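PDB 1WD5: hypothetical protein TT1426 from Thermus thermophilus, which is of unknown function but belongs to the type I phosphoribosyltransferase family and probably acts as a glycosyltransferase on a phosphoribosyl substrate. Local coordinates for residues V52-V57 with L140-Q145; L67-E72 with M136-S141. All coordinates share one frame; numbering follows the deposited sequence.

Interaction 1. Residues V52-V57 with L140-Q145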
loop_
_atom_site.group_PDB
_atom_site.type_symbol
_atom_site.label_atom_id
_atom_site.label_comp_id
_atom_site.label_asym_id
_atom_site.label_seq_id
_atom_site.Cartn_x
_atom_site.Cartn_y
_atom_site.Cartn_z
ATOM N N VAL A 52 3.747 4.829 0.649
ATOM C CA VAL A 52 2.406 5.386 0.623
ATOM C C VAL A 52 2.023 5.473 2.088
ATOM O O VAL A 52 2.109 4.486 2.821
ATOM C CB VAL A 52 1.408 4.495 -0.170
ATOM C CG1 VAL A 52 1.384 3.084 0.381
ATOM C CG2 VAL A 52 0.021 5.119 -0.124
ATOM N N LEU A 53 1.633 6.670 2.512
ATOM C CA LEU A 53 1.284 6.931 3.901
ATOM C C LEU A 53 -0.184 7.315 4.029
ATOM O O LEU A 53 -0.577 8.441 3.707
ATOM C CB LEU A 53 2.186 8.047 4.429
ATOM C CG LEU A 53 3.674 7.663 4.438
ATOM C CD1 LEU A 53 4.566 8.901 4.478
ATOM C CD2 LEU A 53 3.938 6.768 5.643
ATOM N N VAL A 54 -0.985 6.371 4.509
ATOM C CA VAL A 54 -2.421 6.572 4.648
ATOM C C VAL A 54 -2.982 5.805 5.846
ATOM O O VAL A 54 -2.307 4.942 6.412
ATOM C CB VAL A 54 -3.152 6.063 3.387
ATOM C CG1 VAL A 54 -2.597 6.741 2.142
ATOM C CG2 VAL A 54 -2.975 4.558 3.273
ATOM N N ARG A 55 -4.221 6.129 6.214
ATOM C CA ARG A 55 -4.926 5.478 7.312
ATOM C C ARG A 55 -6.383 5.269 6.918
ATOM O O ARG A 55 -6.983 6.090 6.221
ATOM C CB ARG A 55 -4.886 6.330 8.587
ATOM C CG ARG A 55 -3.523 6.400 9.275
ATOM C CD ARG A 55 -3.150 5.073 9.908
ATOM N NE ARG A 55 -4.097 4.683 10.950
ATOM C CZ ARG A 55 -4.115 3.488 11.531
ATOM N NH1 ARG A 55 -3.234 2.556 11.179
ATOM N NH2 ARG A 55 -5.027 3.210 12.450
ATOM N N LYS A 56 -6.952 4.161 7.366
ATOM C CA LYS A 56 -8.345 3.873 7.085
ATOM C C LYS A 56 -9.206 4.614 8.106
ATOM O O LYS A 56 -8.822 4.750 9.269
ATOM C CB LYS A 56 -8.592 2.369 7.194
ATOM C CG LYS A 56 -10.042 1.952 7.040
ATOM C CD LYS A 56 -10.512 1.219 8.281
ATOM C CE LYS A 56 -9.631 0.011 8.573
ATOM N NZ LYS A 56 -9.721 -0.383 10.005
ATOM N N VAL A 57 -10.353 5.116 7.655
ATOM C CA VAL A 57 -11.305 5.813 8.519
ATOM C C VAL A 57 -12.452 4.821 8.672
ATOM O O VAL A 57 -13.214 4.599 7.729
ATOM C CB VAL A 57 -11.813 7.115 7.852
ATOM C CG1 VAL A 57 -12.942 7.722 8.664
ATOM C CG2 VAL A 57 -10.669 8.108 7.727
ATOM N N LEU A 140 -5.497 2.760 -2.048
ATOM C CA LEU A 140 -6.118 2.984 -3.349
ATOM C C LEU A 140 -6.982 4.238 -3.340
ATOM O O LEU A 140 -6.911 5.058 -4.254
ATOM C CB LEU A 140 -6.981 1.779 -3.749
ATOM C CG LEU A 140 -6.277 0.542 -4.315
ATOM C CD1 LEU A 140 -7.292 -0.568 -4.529
ATOM C CD2 LEU A 140 -5.600 0.894 -5.633
ATOM N N SER A 141 -7.802 4.386 -2.305
ATOM C CA SER A 141 -8.683 5.542 -2.203
ATOM C C SER A 141 -7.927 6.859 -2.288
ATOM O O SER A 141 -8.361 7.778 -2.980
ATOM C CB SER A 141 -9.483 5.485 -0.903
ATOM O OG SER A 141 -10.425 4.424 -0.949
ATOM N N VAL A 142 -6.797 6.953 -1.591
ATOM C CA VAL A 142 -6.007 8.180 -1.608
ATOM C C VAL A 142 -5.284 8.361 -2.940
ATOM O O VAL A 142 -5.343 9.431 -3.545
ATOM C CB VAL A 142 -4.968 8.199 -0.461
ATOM C CG1 VAL A 142 -4.068 9.421 -0.595
ATOM C CG2 VAL A 142 -5.683 8.219 0.894
ATOM N N VAL A 143 -4.607 7.312 -3.398
ATOM C CA VAL A 143 -3.875 7.379 -4.654
ATOM C C VAL A 143 -4.755 7.744 -5.852
ATOM O O VAL A 143 -4.334 8.507 -6.715
ATOM C CB VAL A 143 -3.151 6.045 -4.942
ATOM C CG1 VAL A 143 -2.468 6.102 -6.300
ATOM C CG2 VAL A 143 -2.122 5.773 -3.845
ATOM N N PHE A 144 -5.969 7.201 -5.910
ATOM C CA PHE A 144 -6.881 7.503 -7.016
ATOM C C PHE A 144 -7.209 8.989 -7.117
ATOM O O PHE A 144 -7.427 9.509 -8.207
ATOM C CB PHE A 144 -8.183 6.709 -6.869
ATOM C CG PHE A 144 -8.124 5.325 -7.458
ATOM C CD1 PHE A 144 -8.829 4.279 -6.874
ATOM C CD2 PHE A 144 -7.375 5.073 -8.604
ATOM C CE1 PHE A 144 -8.790 2.999 -7.421
ATOM C CE2 PHE A 144 -7.329 3.799 -9.159
ATOM C CZ PHE A 144 -8.038 2.759 -8.566
ATOM N N GLN A 145 -7.248 9.673 -5.982
ATOM C CA GLN A 145 -7.548 11.099 -5.983
ATOM C C GLN A 145 -6.341 11.926 -6.409
ATOM O O GLN A 145 -6.435 13.146 -6.529
ATOM C CB GLN A 145 -7.994 11.551 -4.588
ATOM C CG GLN A 145 -9.303 10.942 -4.119
ATOM C CD GLN A 145 -10.475 11.310 -5.013
ATOM O OE1 GLN A 145 -10.527 10.927 -6.182
ATOM N NE2 GLN A 145 -11.424 12.060 -4.463
#
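V142, on helix 134-144, sets its forked side chain against V54 of strand 48-59, and this pair makes most of the contact; L140, two residues earlier, packs on V151 and V153 of strand 150-155 on the other side of the helix. The working branch is V142 CG2, which lies 3.6 Å from V54 CG1; V142 CB backs it up at 3.8 Å from the same V54 CG1. Since V142 CG1 stands anti to its backbone N (chi1 174°), CG2 is left on the side of the helix that meets the strand. The two valines slide past each other in opposite directions, flank against flank. V142 also touches A69 of the neighbouring strand 66-71 and E75 in the loop after it. One residue on, V143 adds a lighter contact, its CG2 lying 4.3 Å from V52 CG2, methyl against methyl. V52 is itself held by backbone bonding to G29 and by packing on L30, which joins this end of the contact to the parallel centre of the sheet. The helix turn carrying both valines is tied by F144 N to L140 O, 2.9 Å. Beta-branched valine is at home in a strand, and on the helix its short side chain offers a compact apolar surface. With only methyl and methine groups meeting, cohesion here comes from dispersion and the exclusion of water, which carry no directional preference.

Interaction 2. Residues L67-E72 with M136-S141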
loop_
_atom_site.group_PDB
_atom_site.type_symbol
_atom_site.label_atom_id
_atom_site.label_comp_id
_atom_site.label_asym_id
_atom_site.label_seq_id
_atom_site.Cartn_x
_atom_site.Cartn_y
_atom_site.Cartn_z
ATOM N N LEU A 67 -15.095 3.642 5.792
ATOM C CA LEU A 67 -16.013 4.632 5.243
ATOM C C LEU A 67 -15.191 5.637 4.441
ATOM O O LEU A 67 -15.739 6.489 3.741
ATOM C CB LEU A 67 -16.781 5.361 6.358
ATOM C CG LEU A 67 -17.740 4.527 7.213
ATOM C CD1 LEU A 67 -18.501 5.440 8.169
ATOM C CD2 LEU A 67 -18.714 3.779 6.315
ATOM N N GLY A 68 -13.869 5.525 4.546
ATOM C CA GLY A 68 -12.982 6.423 3.825
ATOM C C GLY A 68 -11.525 6.248 4.219
ATOM O O GLY A 68 -11.149 5.221 4.785
ATOM N N ALA A 69 -10.702 7.250 3.926
ATOM C CA ALA A 69 -9.278 7.197 4.254
ATOM C C ALA A 69 -8.680 8.596 4.308
ATOM O O ALA A 69 -9.237 9.532 3.731
ATOM C CB ALA A 69 -8.529 6.358 3.210
ATOM N N VAL A 70 -7.560 8.739 5.016
ATOM C CA VAL A 70 -6.864 10.023 5.101
ATOM C C VAL A 70 -5.428 9.802 4.622
ATOM O O VAL A 70 -4.819 8.776 4.932
ATOM C CB VAL A 70 -6.816 10.586 6.550
ATOM C CG1 VAL A 70 -8.232 10.804 7.081
ATOM C CG2 VAL A 70 -6.042 9.645 7.456
ATOM N N GLY A 71 -4.901 10.754 3.860
ATOM C CA GLY A 71 -3.544 10.641 3.359
ATOM C C GLY A 71 -2.577 11.451 4.201
ATOM O O GLY A 71 -2.991 12.204 5.088
ATOM N N GLU A 72 -1.287 11.301 3.928
ATOM C CA GLU A 72 -0.259 12.017 4.673
ATOM C C GLU A 72 -0.430 13.529 4.552
ATOM O O GLU A 72 -0.004 14.278 5.427
ATOM C CB GLU A 72 1.131 11.610 4.173
ATOM C CG GLU A 72 1.401 11.962 2.715
ATOM C CD GLU A 72 2.789 11.541 2.260
ATOM O OE1 GLU A 72 2.911 10.525 1.535
ATOM O OE2 GLU A 72 3.765 12.226 2.635
HETATM N N MSE A 136 -4.621 -1.734 1.980
HETATM C CA MSE A 136 -4.467 -1.533 0.543
HETATM C C MSE A 136 -5.631 -0.733 -0.032
HETATM O O MSE A 136 -5.432 0.126 -0.889
HETATM C CB MSE A 136 -4.348 -2.875 -0.185
HETATM C CG MSE A 136 -4.030 -2.734 -1.664
HETATM SE SE MSE A 136 -2.410 -1.978 -1.966
HETATM C CE MSE A 136 -1.342 -3.351 -1.587
ATOM N N GLU A 137 -6.845 -1.004 0.441
ATOM C CA GLU A 137 -8.014 -0.274 -0.048
ATOM C C GLU A 137 -7.898 1.203 0.313
ATOM O O GLU A 137 -8.247 2.074 -0.483
ATOM C CB GLU A 137 -9.310 -0.850 0.534
ATOM C CG GLU A 137 -9.731 -2.185 -0.080
ATOM C CD GLU A 137 -11.216 -2.465 0.093
ATOM O OE1 GLU A 137 -12.028 -1.661 -0.412
ATOM O OE2 GLU A 137 -11.575 -3.481 0.730
ATOM N N ALA A 138 -7.405 1.487 1.512
ATOM C CA ALA A 138 -7.236 2.870 1.932
ATOM C C ALA A 138 -6.199 3.524 1.028
ATOM O O ALA A 138 -6.352 4.678 0.621
ATOM C CB ALA A 138 -6.779 2.932 3.387
ATOM N N ALA A 139 -5.141 2.779 0.714
ATOM C CA ALA A 139 -4.085 3.299 -0.150
ATOM C C ALA A 139 -4.660 3.646 -1.517
ATOM O O ALA A 139 -4.347 4.692 -2.081
ATOM C CB ALA A 139 -2.966 2.272 -0.302
ATOM N N LEU A 140 -5.497 2.760 -2.048
ATOM C CA LEU A 140 -6.118 2.984 -3.349
ATOM C C LEU A 140 -6.982 4.238 -3.340
ATOM O O LEU A 140 -6.911 5.058 -4.254
ATOM C CB LEU A 140 -6.981 1.779 -3.749
ATOM C CG LEU A 140 -6.277 0.542 -4.315
ATOM C CD1 LEU A 140 -7.292 -0.568 -4.529
ATOM C CD2 LEU A 140 -5.600 0.894 -5.633
ATOM N N SER A 141 -7.802 4.386 -2.305
ATOM C CA SER A 141 -8.683 5.542 -2.203
ATOM C C SER A 141 -7.927 6.859 -2.288
ATOM O O SER A 141 -8.361 7.778 -2.980
ATOM C CB SER A 141 -9.483 5.485 -0.903
ATOM O OG SER A 141 -10.425 4.424 -0.949
#
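A69 on strand 66-71 points its single methyl at helix 134-144, where A138 answers with its own: the two CB atoms are 3.9 Å apart. The same A69 CB is 3.8 Å from A138 O, a contact with the helix backbone itself, and S141, one turn further on, brings its CB to 4.3 Å from A69 CB. A methyl sits here between two small side chains, and the alpha carbons of A69 and A138 come to 5.3 Å. Alanine on both sides makes so close a backbone approach possible.

This is the layered packing of the phosphoribosyltransferase fold, in which helices cover a central sheet. Helix 134-144 is the connection of a beta-alpha-beta crossover from strand 122-126 to strand 150-155, and it also reaches strand 66-71, which runs antiparallel to its neighbours toward the other side of the sheet. Its far side, through selenomethionine M136 and L140, packs on strand 150-155 and on L166 of helix 160-167.

Further out lie polar groups of the helix. S141 has OG anti to its carbonyl carbon (chi1 -69°), which folds the hydroxyl back along the helix, 3.2 Å from E137 O, where a bond is possible but not settled; S141 N bonds to that same carbonyl O at 3.0 Å. R169 supplies S141 OG with a hydrogen bond through NH2, and its NH1 makes a weak, long ion pair with E137. On the strand side, A69 pairs with V77 and V70 with R55 through their backbones. L67 and G68 both face V57 in a classic beta bulge, and G68, without a side chain, takes the very extended backbone (172/-161°) that leads into A69.

How the interactions relate
Following the chain from its N terminus, segment 52-57 comes first and segment 67-72 follows as part of its antiparallel neighbour in the sheet. Both are met later in the chain by helix 134-144. Interaction 2 closes its loop first, after 63 intervening residues; interaction 1 closes an outer one of 82. The smaller loop therefore lies within the larger, and their helix segments overlap at L140 and S141. Together the two contacts seat successive turns of one helix across two adjacent strands, tying the antiparallel pair of strands 48-59 and 66-71 to the crossover unit that begins with strand 122-126.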